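Long-range contacts in type II restriction enzyme AgeI (Thalassobius gelatinovorus, PDB 5DWA), which recognises the double-stranded DNA sequence 5'-ACCGGT-3' and cleaves it after the first A, leaving fragments with 5'-phosphate ends: residues K123-R129 and R139-M144; E97-V101 and L115-F119; M130-V136 and I184-L190; I165-L171 and V193-V199. One frame throughout, in Å; residues are numbered along the deposited sequence.

Contact 1: K123-R129 and R139-M144. With nucleotides of chain C.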
# COMPACT_ATOMS: atom_id res chain seq x y z
N LYS A 123 -10.80 0.07 17.61
CA LYS A 123 -9.47 -0.52 17.62
C LYS A 123 -8.69 -0.23 18.90
O LYS A 123 -7.98 -1.11 19.40
CB LYS A 123 -8.68 -0.06 16.39
CG LYS A 123 -7.44 -0.88 16.14
CD LYS A 123 -6.91 -0.71 14.72
CE LYS A 123 -7.64 -1.58 13.70
NZ LYS A 123 -6.95 -1.52 12.38
N GLY A 124 -8.82 0.98 19.45
CA GLY A 124 -8.08 1.37 20.63
C GLY A 124 -8.29 0.45 21.82
O GLY A 124 -7.33 0.02 22.46
N LEU A 125 -9.55 0.14 22.12
CA LEU A 125 -9.87 -0.74 23.24
C LEU A 125 -9.43 -2.16 22.95
O LEU A 125 -8.86 -2.84 23.81
CB LEU A 125 -11.37 -0.69 23.55
CG LEU A 125 -11.87 -1.64 24.64
CD1 LEU A 125 -11.25 -1.30 25.99
CD2 LEU A 125 -13.38 -1.57 24.73
N ALA A 126 -9.66 -2.61 21.71
CA ALA A 126 -9.28 -3.95 21.33
C ALA A 126 -7.78 -4.18 21.49
O ALA A 126 -7.35 -5.19 22.05
CB ALA A 126 -9.72 -4.23 19.90
N LEU A 127 -6.97 -3.23 21.00
CA LEU A 127 -5.52 -3.33 21.10
C LEU A 127 -5.07 -3.29 22.56
O LEU A 127 -4.13 -3.99 22.94
CB LEU A 127 -4.83 -2.22 20.30
CG LEU A 127 -5.06 -2.31 18.79
CD1 LEU A 127 -4.36 -1.18 18.04
CD2 LEU A 127 -4.61 -3.67 18.27
N THR A 128 -5.75 -2.47 23.36
CA THR A 128 -5.43 -2.38 24.78
C THR A 128 -5.69 -3.71 25.48
O THR A 128 -4.86 -4.18 26.27
CB THR A 128 -6.24 -1.28 25.47
OG1 THR A 128 -5.93 -0.02 24.87
CG2 THR A 128 -5.93 -1.23 26.97
N ARG A 129 -6.83 -4.31 25.17
CA ARG A 129 -7.18 -5.60 25.75
C ARG A 129 -6.24 -6.69 25.25
O ARG A 129 -5.95 -7.64 25.98
CB ARG A 129 -8.64 -5.93 25.45
CG ARG A 129 -9.63 -4.97 26.09
CD ARG A 129 -11.05 -5.23 25.62
NE ARG A 129 -11.50 -6.57 25.99
CZ ARG A 129 -12.09 -7.43 25.17
NH1 ARG A 129 -12.31 -7.11 23.89
NH2 ARG A 129 -12.46 -8.62 25.61
N ARG A 139 -1.25 -1.50 15.01
CA ARG A 139 -2.59 -1.18 14.54
C ARG A 139 -3.05 -2.02 13.35
O ARG A 139 -4.25 -2.11 13.08
CB ARG A 139 -2.69 0.30 14.16
CG ARG A 139 -2.38 1.25 15.30
CD ARG A 139 -3.15 2.56 15.17
NE ARG A 139 -4.17 2.71 16.21
CZ ARG A 139 -5.47 2.85 15.97
NH1 ARG A 139 -5.92 2.87 14.72
NH2 ARG A 139 -6.32 2.99 16.97
N LYS A 140 -2.10 -2.63 12.65
CA LYS A 140 -2.44 -3.39 11.44
C LYS A 140 -2.94 -4.78 11.79
O LYS A 140 -2.24 -5.79 11.61
CB LYS A 140 -1.25 -3.46 10.47
CG LYS A 140 -1.54 -4.08 9.10
CD LYS A 140 -2.74 -3.44 8.40
CE LYS A 140 -2.70 -3.74 6.89
NZ LYS A 140 -3.99 -3.44 6.21
N VAL A 141 -4.15 -4.82 12.32
CA VAL A 141 -4.89 -6.06 12.56
C VAL A 141 -6.35 -5.69 12.39
O VAL A 141 -6.75 -4.58 12.74
CB VAL A 141 -4.58 -6.66 13.95
CG1 VAL A 141 -4.98 -5.71 15.07
CG2 VAL A 141 -5.23 -8.02 14.10
N ASP A 142 -7.15 -6.59 11.84
CA ASP A 142 -8.47 -6.20 11.33
C ASP A 142 -9.67 -6.70 12.13
O ASP A 142 -10.62 -5.96 12.33
CB ASP A 142 -8.58 -6.67 9.88
CG ASP A 142 -7.42 -6.19 9.04
OD1 ASP A 142 -7.14 -4.98 9.08
OD2 ASP A 142 -6.77 -7.02 8.39
N VAL A 143 -9.63 -7.96 12.54
CA VAL A 143 -10.77 -8.57 13.21
C VAL A 143 -10.27 -9.22 14.49
O VAL A 143 -9.28 -9.95 14.48
CB VAL A 143 -11.46 -9.61 12.30
CG1 VAL A 143 -12.64 -10.25 13.01
CG2 VAL A 143 -11.87 -9.01 10.94
N MET A 144 -10.91 -8.94 15.62
CA MET A 144 -10.42 -9.56 16.84
C MET A 144 -11.13 -10.89 17.08
O MET A 144 -12.25 -11.11 16.60
CB MET A 144 -10.56 -8.61 18.04
CG MET A 144 -11.91 -8.54 18.71
SD MET A 144 -11.80 -7.62 20.27
CE MET A 144 -13.45 -6.95 20.30
P DC C 5 -4.83 -0.48 5.52
OP1 DC C 5 -4.99 -1.17 6.83
OP2 DC C 5 -3.48 -0.25 4.97
O5' DC C 5 -5.71 -1.26 4.44
C5' DC C 5 -7.07 -1.56 4.71
C4' DC C 5 -7.93 -1.24 3.51
O4' DC C 5 -7.95 0.18 3.31
C3' DC C 5 -7.40 -1.82 2.21
O3' DC C 5 -7.96 -3.10 2.03
C2' DC C 5 -7.91 -0.82 1.15
C1' DC C 5 -8.13 0.48 1.94
N1 DC C 5 -7.19 1.59 1.59
C2 DC C 5 -7.69 2.76 1.00
O2 DC C 5 -8.89 2.85 0.77
N3 DC C 5 -6.83 3.78 0.71
C4 DC C 5 -5.52 3.65 0.98
N4 DC C 5 -4.72 4.67 0.68
C5 DC C 5 -5.00 2.47 1.59
C6 DC C 5 -5.85 1.48 1.87
O HOH W 1 -8.18 -2.76 10.20
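One ammonium group holds both shoulders of a tight turn: K123 NZ donates to R139 O at 2.9 Å and to V141 O at 3.1 Å, on either side of an inverse gamma turn centred on K140. The turn leads into strand 143-148 of the mixed sheet of this PD-(D/E)XK nuclease, and helix 123-130 sends the lysine across to it. R139 O meets the ammonium nearly along the C=O axis and also takes the turn's own bond from V141 N; at V141 O the donor is tilted 27° from the carbonyl plane. The lysine leaves the helix with CG opposite the backbone N (chi1 -166°), and a bend at chi3 (-82°) swings its tip over the turn. In one of its two conformers R139 turns a guanidinium face to K123 CD, 3.7 Å from R139 NH1. A water 2.8 Å from K123 NZ accepts a third bond and probably passes one on to D142 OD1. With a leucine at this position the two carbonyls and the water would lose their common donor, and the turn would probably be left freer to shift. K140, at the centre, donates from NZ to OP1 of DC5 of chain C at 2.6 Å, with R174 of the second subunit packing nearby. Farther along the helix the contact is apolar: L127 CD2 slides past V141 CG1 at 3.8 Å. M144 SD rests on A126 CB, and M144 CE lies in plane at the guanidinium edge of R129, 3.8 Å from the NH1 that is salt-bridged to E146.

Contact 2: E97-V101 and L115-F119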
# COMPACT_ATOMS: atom_id res chain seq x y z
N GLU A 97 -13.84 -8.15 5.77
CA GLU A 97 -14.03 -8.25 7.23
C GLU A 97 -15.49 -8.55 7.58
O GLU A 97 -15.78 -9.44 8.39
CB GLU A 97 -13.59 -6.97 7.92
CG GLU A 97 -12.15 -6.59 7.66
CD GLU A 97 -11.82 -5.28 8.32
OE1 GLU A 97 -11.76 -5.24 9.56
OE2 GLU A 97 -11.66 -4.27 7.61
N VAL A 98 -16.41 -7.78 7.00
CA VAL A 98 -17.85 -8.00 7.22
C VAL A 98 -18.23 -9.44 6.89
O VAL A 98 -18.93 -10.10 7.64
CB VAL A 98 -18.71 -7.04 6.36
CG1 VAL A 98 -20.19 -7.48 6.37
CG2 VAL A 98 -18.59 -5.63 6.88
N ALA A 99 -17.76 -9.93 5.75
CA ALA A 99 -18.09 -11.27 5.29
C ALA A 99 -17.51 -12.35 6.22
O ALA A 99 -18.19 -13.33 6.50
CB ALA A 99 -17.60 -11.48 3.87
N LEU A 100 -16.28 -12.17 6.69
CA LEU A 100 -15.67 -13.14 7.61
C LEU A 100 -16.50 -13.28 8.89
O LEU A 100 -16.76 -14.39 9.36
CB LEU A 100 -14.24 -12.75 7.96
CG LEU A 100 -13.20 -13.02 6.89
CD1 LEU A 100 -11.88 -12.36 7.30
CD2 LEU A 100 -13.01 -14.52 6.71
N VAL A 101 -16.90 -12.14 9.45
CA VAL A 101 -17.67 -12.12 10.69
C VAL A 101 -19.05 -12.75 10.48
O VAL A 101 -19.49 -13.59 11.28
CB VAL A 101 -17.83 -10.69 11.23
CG1 VAL A 101 -18.81 -10.65 12.40
CG2 VAL A 101 -16.48 -10.12 11.63
N LEU A 115 -15.90 -13.45 16.57
CA LEU A 115 -15.14 -12.47 15.80
C LEU A 115 -15.81 -11.10 15.82
O LEU A 115 -17.03 -10.99 15.79
CB LEU A 115 -15.01 -12.94 14.35
CG LEU A 115 -14.48 -14.35 14.09
CD1 LEU A 115 -14.41 -14.61 12.60
CD2 LEU A 115 -13.10 -14.57 14.73
N THR A 116 -14.99 -10.06 15.81
CA THR A 116 -15.49 -8.70 15.76
C THR A 116 -14.60 -7.86 14.84
O THR A 116 -13.39 -7.75 15.09
CB THR A 116 -15.53 -8.05 17.15
OG1 THR A 116 -16.32 -8.86 18.03
CG2 THR A 116 -16.12 -6.65 17.07
N ALA A 117 -15.17 -7.28 13.79
CA ALA A 117 -14.41 -6.41 12.89
C ALA A 117 -14.05 -5.12 13.61
O ALA A 117 -14.90 -4.52 14.28
CB ALA A 117 -15.19 -6.12 11.61
N LEU A 118 -12.79 -4.70 13.51
CA LEU A 118 -12.34 -3.54 14.27
C LEU A 118 -12.48 -2.28 13.41
O LEU A 118 -11.51 -1.73 12.89
CB LEU A 118 -10.90 -3.73 14.75
CG LEU A 118 -10.71 -4.93 15.69
CD1 LEU A 118 -9.26 -5.08 16.11
CD2 LEU A 118 -11.61 -4.76 16.91
N PHE A 119 -13.72 -1.84 13.26
CA PHE A 119 -14.01 -0.66 12.46
C PHE A 119 -13.80 0.59 13.30
O PHE A 119 -13.39 0.50 14.45
CB PHE A 119 -15.43 -0.73 11.90
CG PHE A 119 -15.60 -1.79 10.86
CD1 PHE A 119 -14.57 -2.05 9.95
CD2 PHE A 119 -16.77 -2.53 10.76
CE1 PHE A 119 -14.72 -3.03 8.98
CE2 PHE A 119 -16.91 -3.51 9.79
CZ PHE A 119 -15.89 -3.75 8.90
O HOH W 2 -10.89 -2.83 10.39
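Helix 84-109 lies antiparallel against strand 113-117, an outermost strand of the mixed sheet in this PD-(D/E)XK alpha/beta core; V101, E97 and V98 meet L115, A117 and F119. The axes of helix 97-101 and strand 115-117 approach to 8.1 Å at 162°. V101 forks over the strand: CG1 rests 3.8 Å from L115 O, and CG2 lies 4.2 Å from A117 CB and equally close to L115 CB. One turn earlier the contact changes character. E97 and F119 reach for each other from opposite directions. E97 OE2 lies at the rim, near the ring plane and 3.6 Å from F119 CE1, so it meets a C-H rather than the pi face; the carboxylate and ring planes are 61° apart. V98 CG2 touches the same rim 3.9 Å from F119 CZ. The ring is brought back toward the helix with CG opposite the carbonyl carbon (chi1 -69°), and A117 CB sits over one face, offset toward the rim. A water lies 2.7 Å from E97 OE1 and 2.8 Å from L118 O, in an inverse gamma turn, and probably bridges them. Beyond the pair, R44 makes a cation-pi contact with F119, and helix 43-57 meets V98 through D45 and Q49. L115 packs on V143 and I145 of strand 143-148, to which T116 is joined through backbone bonds with M144.

Contact 3: M130-V136 and I184-L190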
# COMPACT_ATOMS: atom_id res chain seq x y z
N MET A 130 -5.75 -6.54 24.02
CA MET A 130 -4.76 -7.47 23.46
C MET A 130 -3.41 -7.36 24.14
O MET A 130 -2.61 -8.30 24.10
CB MET A 130 -4.57 -7.22 21.97
CG MET A 130 -5.62 -7.82 21.08
SD MET A 130 -5.17 -7.56 19.36
CE MET A 130 -6.71 -8.00 18.56
N GLY A 131 -3.14 -6.20 24.74
CA GLY A 131 -1.86 -5.94 25.36
C GLY A 131 -0.82 -5.48 24.36
O GLY A 131 0.37 -5.65 24.59
N VAL A 132 -1.27 -4.89 23.24
CA VAL A 132 -0.34 -4.44 22.20
C VAL A 132 -0.50 -2.97 21.82
O VAL A 132 0.08 -2.51 20.84
CB VAL A 132 -0.46 -5.30 20.89
CG1 VAL A 132 -0.10 -6.75 21.15
CG2 VAL A 132 -1.85 -5.17 20.27
N ALA A 133 -1.28 -2.22 22.58
CA ALA A 133 -1.51 -0.82 22.27
C ALA A 133 -0.21 -0.02 22.34
O ALA A 133 0.62 -0.27 23.21
CB ALA A 133 -2.53 -0.22 23.22
N ASP A 134 -0.07 0.93 21.41
CA ASP A 134 1.08 1.84 21.34
C ASP A 134 2.42 1.18 21.02
O ASP A 134 3.47 1.75 21.26
CB ASP A 134 1.21 2.62 22.65
CG ASP A 134 -0.03 3.41 22.96
OD1 ASP A 134 -0.33 4.34 22.17
OD2 ASP A 134 -0.71 3.10 23.96
N ARG A 135 2.37 -0.03 20.47
CA ARG A 135 3.59 -0.62 19.93
C ARG A 135 3.68 -0.31 18.44
O ARG A 135 2.66 -0.27 17.75
CB ARG A 135 3.60 -2.13 20.17
CG ARG A 135 3.57 -2.49 21.64
CD ARG A 135 3.55 -3.98 21.84
NE ARG A 135 3.29 -4.33 23.23
CZ ARG A 135 3.85 -5.35 23.86
NH1 ARG A 135 4.72 -6.13 23.22
NH2 ARG A 135 3.55 -5.60 25.13
N VAL A 136 4.90 -0.09 17.96
CA VAL A 136 5.12 0.30 16.58
C VAL A 136 4.59 -0.74 15.59
O VAL A 136 5.08 -1.87 15.56
CB VAL A 136 6.62 0.53 16.31
CG1 VAL A 136 6.84 0.99 14.87
CG2 VAL A 136 7.18 1.55 17.28
N ILE A 184 4.40 -9.12 16.79
CA ILE A 184 4.14 -8.57 18.12
C ILE A 184 3.03 -9.36 18.81
O ILE A 184 3.16 -9.75 19.97
CB ILE A 184 3.77 -7.07 18.03
CG1 ILE A 184 5.01 -6.25 17.68
CG2 ILE A 184 3.17 -6.58 19.33
CD1 ILE A 184 4.71 -4.85 17.16
N MET A 185 1.94 -9.61 18.09
CA MET A 185 0.85 -10.40 18.63
C MET A 185 1.27 -11.80 19.06
O MET A 185 0.93 -12.24 20.15
CB MET A 185 -0.28 -10.49 17.60
CG MET A 185 -0.95 -9.17 17.33
SD MET A 185 -2.06 -9.22 15.90
CE MET A 185 -3.25 -10.43 16.48
N MET A 186 2.01 -12.50 18.20
CA MET A 186 2.42 -13.86 18.51
C MET A 186 3.37 -13.86 19.70
O MET A 186 3.34 -14.77 20.53
CB MET A 186 3.07 -14.51 17.28
CG MET A 186 2.13 -14.62 16.07
SD MET A 186 2.89 -15.28 14.58
CE MET A 186 3.04 -17.00 15.03
N GLY A 187 4.19 -12.81 19.79
CA GLY A 187 5.10 -12.65 20.92
C GLY A 187 4.36 -12.47 22.24
O GLY A 187 4.89 -12.81 23.30
N GLU A 188 3.15 -11.94 22.18
CA GLU A 188 2.33 -11.76 23.37
C GLU A 188 1.35 -12.91 23.56
O GLU A 188 0.35 -12.78 24.27
CB GLU A 188 1.59 -10.42 23.32
CG GLU A 188 2.50 -9.20 23.24
CD GLU A 188 3.47 -9.10 24.41
OE1 GLU A 188 3.15 -9.61 25.51
OE2 GLU A 188 4.56 -8.51 24.23
N GLY A 189 1.63 -14.03 22.91
CA GLY A 189 0.82 -15.22 23.07
C GLY A 189 -0.56 -15.14 22.45
O GLY A 189 -1.47 -15.86 22.86
N LEU A 190 -0.72 -14.28 21.46
CA LEU A 190 -2.00 -14.17 20.76
C LEU A 190 -1.98 -14.93 19.44
O LEU A 190 -0.95 -15.04 18.79
CB LEU A 190 -2.33 -12.70 20.51
CG LEU A 190 -2.56 -11.81 21.73
CD1 LEU A 190 -2.40 -10.35 21.36
CD2 LEU A 190 -3.94 -12.06 22.32
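M130 and L190 meet where two helices stop, each with a Schellman motif: G131 ends helix 123-130 at positive phi, and G189 is the C' residue of helix 178-187, with L190 N bonded to M185 O and G189 N to M186 O. The L190 methyl CD1 presses on the last turn of the first helix, 3.4 Å from M130 O and 3.9 Å from M130 CB. Next to it V132 sets CG1 between I184 CG2 (3.7 Å) and E188 CG (4.1 Å) at the end of the second helix. Helix 178-187 is the crossover helix of a beta-alpha-beta unit, and the loop 130-136 lies against its C-terminal end. A type II turn from V132 to R135 then brings the arginine back. Its extended chain crosses I184, R135 CD standing 3.6 Å from I184 CG2, and R135 NH1 reaches E188 OE2 at 2.6 Å in a salt bridge. A bend at chi2 (-58°) carries the carboxylate over to R135. The bond is itself bent, 134° at the hydrogen, and comes from 41° above the carboxylate plane; E188 CG lies over one guanidinium face. Were E188 an alanine, R135 would probably lose its opposite charge and its head be freer to turn, and V132 CG1 would lose the methylene beside it. R152 bonds to both M130 O and E188 O, and V136, whose O is 3.4 Å from I184 CD1, packs on S176 of the second subunit.

Contact 4: I165-L171 and V193-V199. With nucleotides of chain C.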
# COMPACT_ATOMS: atom_id res chain seq x y z
N ILE A 165 -7.24 -11.42 13.40
CA ILE A 165 -7.15 -11.78 11.98
C ILE A 165 -6.64 -10.60 11.15
O ILE A 165 -7.15 -9.49 11.28
CB ILE A 165 -8.51 -12.24 11.43
CG1 ILE A 165 -9.07 -13.40 12.27
CG2 ILE A 165 -8.38 -12.65 9.96
CD1 ILE A 165 -10.43 -13.87 11.81
N HIS A 166 -5.61 -10.85 10.32
CA HIS A 166 -5.19 -9.95 9.27
C HIS A 166 -5.94 -10.37 8.03
O HIS A 166 -5.65 -11.43 7.47
CB HIS A 166 -3.69 -10.05 9.09
CG HIS A 166 -2.95 -9.86 10.37
ND1 HIS A 166 -2.48 -8.63 10.77
CD2 HIS A 166 -2.65 -10.72 11.37
CE1 HIS A 166 -1.91 -8.74 11.96
NE2 HIS A 166 -2.01 -10.00 12.35
N ALA A 167 -6.93 -9.57 7.64
CA ALA A 167 -7.82 -9.92 6.55
C ALA A 167 -7.40 -9.15 5.31
O ALA A 167 -7.30 -7.93 5.35
CB ALA A 167 -9.27 -9.61 6.91
N LYS A 168 -7.11 -9.86 4.23
CA LYS A 168 -6.68 -9.20 3.01
C LYS A 168 -7.34 -9.87 1.82
O LYS A 168 -7.22 -11.08 1.65
CB LYS A 168 -5.16 -9.26 2.82
CG LYS A 168 -4.35 -8.98 4.08
CD LYS A 168 -2.92 -8.64 3.73
CE LYS A 168 -2.79 -7.19 3.27
NZ LYS A 168 -3.03 -6.23 4.39
N VAL A 169 -8.03 -9.10 1.01
CA VAL A 169 -8.52 -9.64 -0.25
C VAL A 169 -7.35 -10.12 -1.10
O VAL A 169 -7.37 -11.23 -1.64
CB VAL A 169 -9.33 -8.61 -1.03
CG1 VAL A 169 -9.57 -9.08 -2.47
CG2 VAL A 169 -10.65 -8.32 -0.31
N SER A 170 -6.32 -9.29 -1.17
CA SER A 170 -5.16 -9.57 -2.01
C SER A 170 -3.91 -9.24 -1.22
O SER A 170 -3.93 -8.34 -0.38
CB SER A 170 -5.21 -8.77 -3.31
OG SER A 170 -5.43 -7.38 -3.06
N LEU A 171 -2.82 -9.94 -1.50
CA LEU A 171 -1.62 -9.82 -0.68
C LEU A 171 -0.66 -8.75 -1.20
O LEU A 171 -0.20 -7.92 -0.41
CB LEU A 171 -0.91 -11.18 -0.60
CG LEU A 171 -1.73 -12.29 0.05
CD1 LEU A 171 -0.91 -13.58 0.15
CD2 LEU A 171 -2.24 -11.87 1.44
N VAL A 193 -3.81 -14.64 12.71
CA VAL A 193 -4.17 -15.41 11.53
C VAL A 193 -4.20 -14.51 10.30
O VAL A 193 -4.69 -13.39 10.37
CB VAL A 193 -5.54 -16.08 11.73
CG1 VAL A 193 -5.98 -16.85 10.49
CG2 VAL A 193 -5.49 -17.03 12.94
N LEU A 194 -3.63 -14.99 9.20
CA LEU A 194 -3.79 -14.35 7.90
C LEU A 194 -4.94 -15.02 7.15
O LEU A 194 -4.85 -16.19 6.80
CB LEU A 194 -2.49 -14.45 7.09
CG LEU A 194 -2.51 -13.78 5.71
CD1 LEU A 194 -2.71 -12.29 5.85
CD2 LEU A 194 -1.22 -14.09 4.96
N SER A 195 -6.02 -14.27 6.93
CA SER A 195 -7.15 -14.77 6.16
C SER A 195 -7.19 -13.99 4.86
O SER A 195 -7.13 -12.76 4.88
CB SER A 195 -8.46 -14.60 6.93
OG SER A 195 -8.41 -15.33 8.15
N THR A 196 -7.26 -14.69 3.73
CA THR A 196 -7.15 -14.00 2.48
C THR A 196 -7.98 -14.64 1.39
O THR A 196 -8.22 -15.85 1.42
CB THR A 196 -5.67 -13.91 2.04
OG1 THR A 196 -5.56 -13.08 0.88
CG2 THR A 196 -5.06 -15.31 1.78
N LEU A 197 -8.44 -13.83 0.46
CA LEU A 197 -9.04 -14.35 -0.76
C LEU A 197 -7.96 -14.64 -1.80
O LEU A 197 -8.26 -15.23 -2.85
CB LEU A 197 -10.08 -13.37 -1.32
CG LEU A 197 -11.27 -13.14 -0.40
CD1 LEU A 197 -12.23 -12.19 -1.05
CD2 LEU A 197 -11.94 -14.46 -0.07
N ASP A 198 -6.73 -14.20 -1.51
CA ASP A 198 -5.57 -14.41 -2.40
C ASP A 198 -5.95 -14.07 -3.84
O ASP A 198 -5.74 -14.87 -4.75
CB ASP A 198 -5.05 -15.85 -2.30
CG ASP A 198 -3.69 -16.04 -2.99
OD1 ASP A 198 -2.97 -15.05 -3.22
OD2 ASP A 198 -3.34 -17.21 -3.29
N VAL A 199 -6.53 -12.89 -4.03
CA VAL A 199 -6.91 -12.43 -5.36
C VAL A 199 -5.71 -11.88 -6.12
O VAL A 199 -5.02 -10.97 -5.64
CB VAL A 199 -7.98 -11.33 -5.31
CG1 VAL A 199 -8.18 -10.70 -6.70
CG2 VAL A 199 -9.29 -11.89 -4.78
P DC C 6 -7.08 -4.25 1.35
OP1 DC C 6 -7.78 -5.50 1.59
OP2 DC C 6 -5.66 -4.06 1.70
O5' DC C 6 -7.23 -3.95 -0.21
C5' DC C 6 -8.50 -3.91 -0.78
C4' DC C 6 -8.39 -3.46 -2.22
O4' DC C 6 -7.76 -2.16 -2.27
C3' DC C 6 -7.58 -4.37 -3.13
O3' DC C 6 -8.23 -4.42 -4.36
C2' DC C 6 -6.22 -3.65 -3.24
C1' DC C 6 -6.63 -2.19 -3.13
N1 DC C 6 -5.62 -1.32 -2.50
C2 DC C 6 -5.14 -0.18 -3.15
O2 DC C 6 -5.53 0.07 -4.30
N3 DC C 6 -4.23 0.60 -2.52
C4 DC C 6 -3.84 0.30 -1.28
N4 DC C 6 -2.94 1.10 -0.70
C5 DC C 6 -4.34 -0.83 -0.59
C6 DC C 6 -5.22 -1.60 -1.22
P DG C 7 -8.17 -5.73 -5.28
OP1 DG C 7 -9.57 -6.12 -5.56
OP2 DG C 7 -7.23 -6.73 -4.75
O5' DG C 7 -7.54 -5.19 -6.64
C5' DG C 7 -8.13 -4.12 -7.34
C4' DG C 7 -7.20 -3.69 -8.47
O4' DG C 7 -6.09 -2.94 -7.92
C3' DG C 7 -6.56 -4.83 -9.24
O3' DG C 7 -6.37 -4.42 -10.56
C2' DG C 7 -5.22 -5.02 -8.52
C1' DG C 7 -4.85 -3.59 -8.21
N9 DG C 7 -4.03 -3.43 -7.02
C8 DG C 7 -3.71 -4.38 -6.09
N7 DG C 7 -3.02 -3.91 -5.09
C5 DG C 7 -2.91 -2.55 -5.36
C6 DG C 7 -2.28 -1.52 -4.63
O6 DG C 7 -1.68 -1.60 -3.55
N1 DG C 7 -2.41 -0.29 -5.26
C2 DG C 7 -3.06 -0.08 -6.45
N2 DG C 7 -3.09 1.18 -6.90
N3 DG C 7 -3.66 -1.04 -7.14
C4 DG C 7 -3.54 -2.24 -6.54
O HOH W 3 -3.15 -12.33 -3.37
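L194 CD1 sits in the groove between H166 CB and K168 CG of the neighbouring parallel strand, 4.1 Å from each. The strands, at 21° to each other, are laced by a regular ladder, H166 N to V193 O, S195 N to H166 O and K168 N to S195 O, until both leave the sheet together. There K168 O is gripped twice. T196 OG1, held anti to the backbone N (chi1 -173°), is brought to K168 O at 2.7 Å, and L197 N is the second donor; the same hydroxyl accepts from D198 N in an ST turn. L171 doubles back to cover this knot, CD2 lying 3.6 Å from T196 OG1 and 4.3 Å from L194 CD2. At the far side V169 and V199 stand side by side, V169 CG1 against V199 CG2 at 3.6 Å, while V169 CG2 fits against L197 CD1 at 4.2 Å. A nearly straight bond of 172° from V199 N to V169 O pins these valines, and next to them S170 OG donates to OP2 of DG7 of chain C at 2.6 Å. Strands 159-168 and 191-196 are the two strands of a beta-alpha-beta crossover in the PD-(D/E)XK core. F96 and L100 of helix 84-109 cover A167, and W67 of helix 63-78 meets V169 and L197. On the other face D178 bonds both H166 and K168. Strand 143-148 flanks segment 165-171, and strand 236-239 flanks 193-199.

In the fold
Contact 4 is the core, wholly buried with its centre about 4 Å from that of the chain and built on a backbone ladder. Contacts 1, 2 and 3 are partly buried, contact 3 lying farthest out, its centre about 22 Å from the chain's, and holding helix ends with a salt bridge. Contact 1 relies on a lysine that binds carbonyls, contact 2 on side-chain packing without a direct hydrogen bond. Contacts 1, 2 and 4 share one sheet: 139-144 lies between 115-119 and 165-171, and D142 bonds to both L118 and A167. Contact 3 joins the loop after the helix of contact 1 to helix 178-187, which links the strands of contact 4. Contacts 1 and 4 reach DNA phosphates.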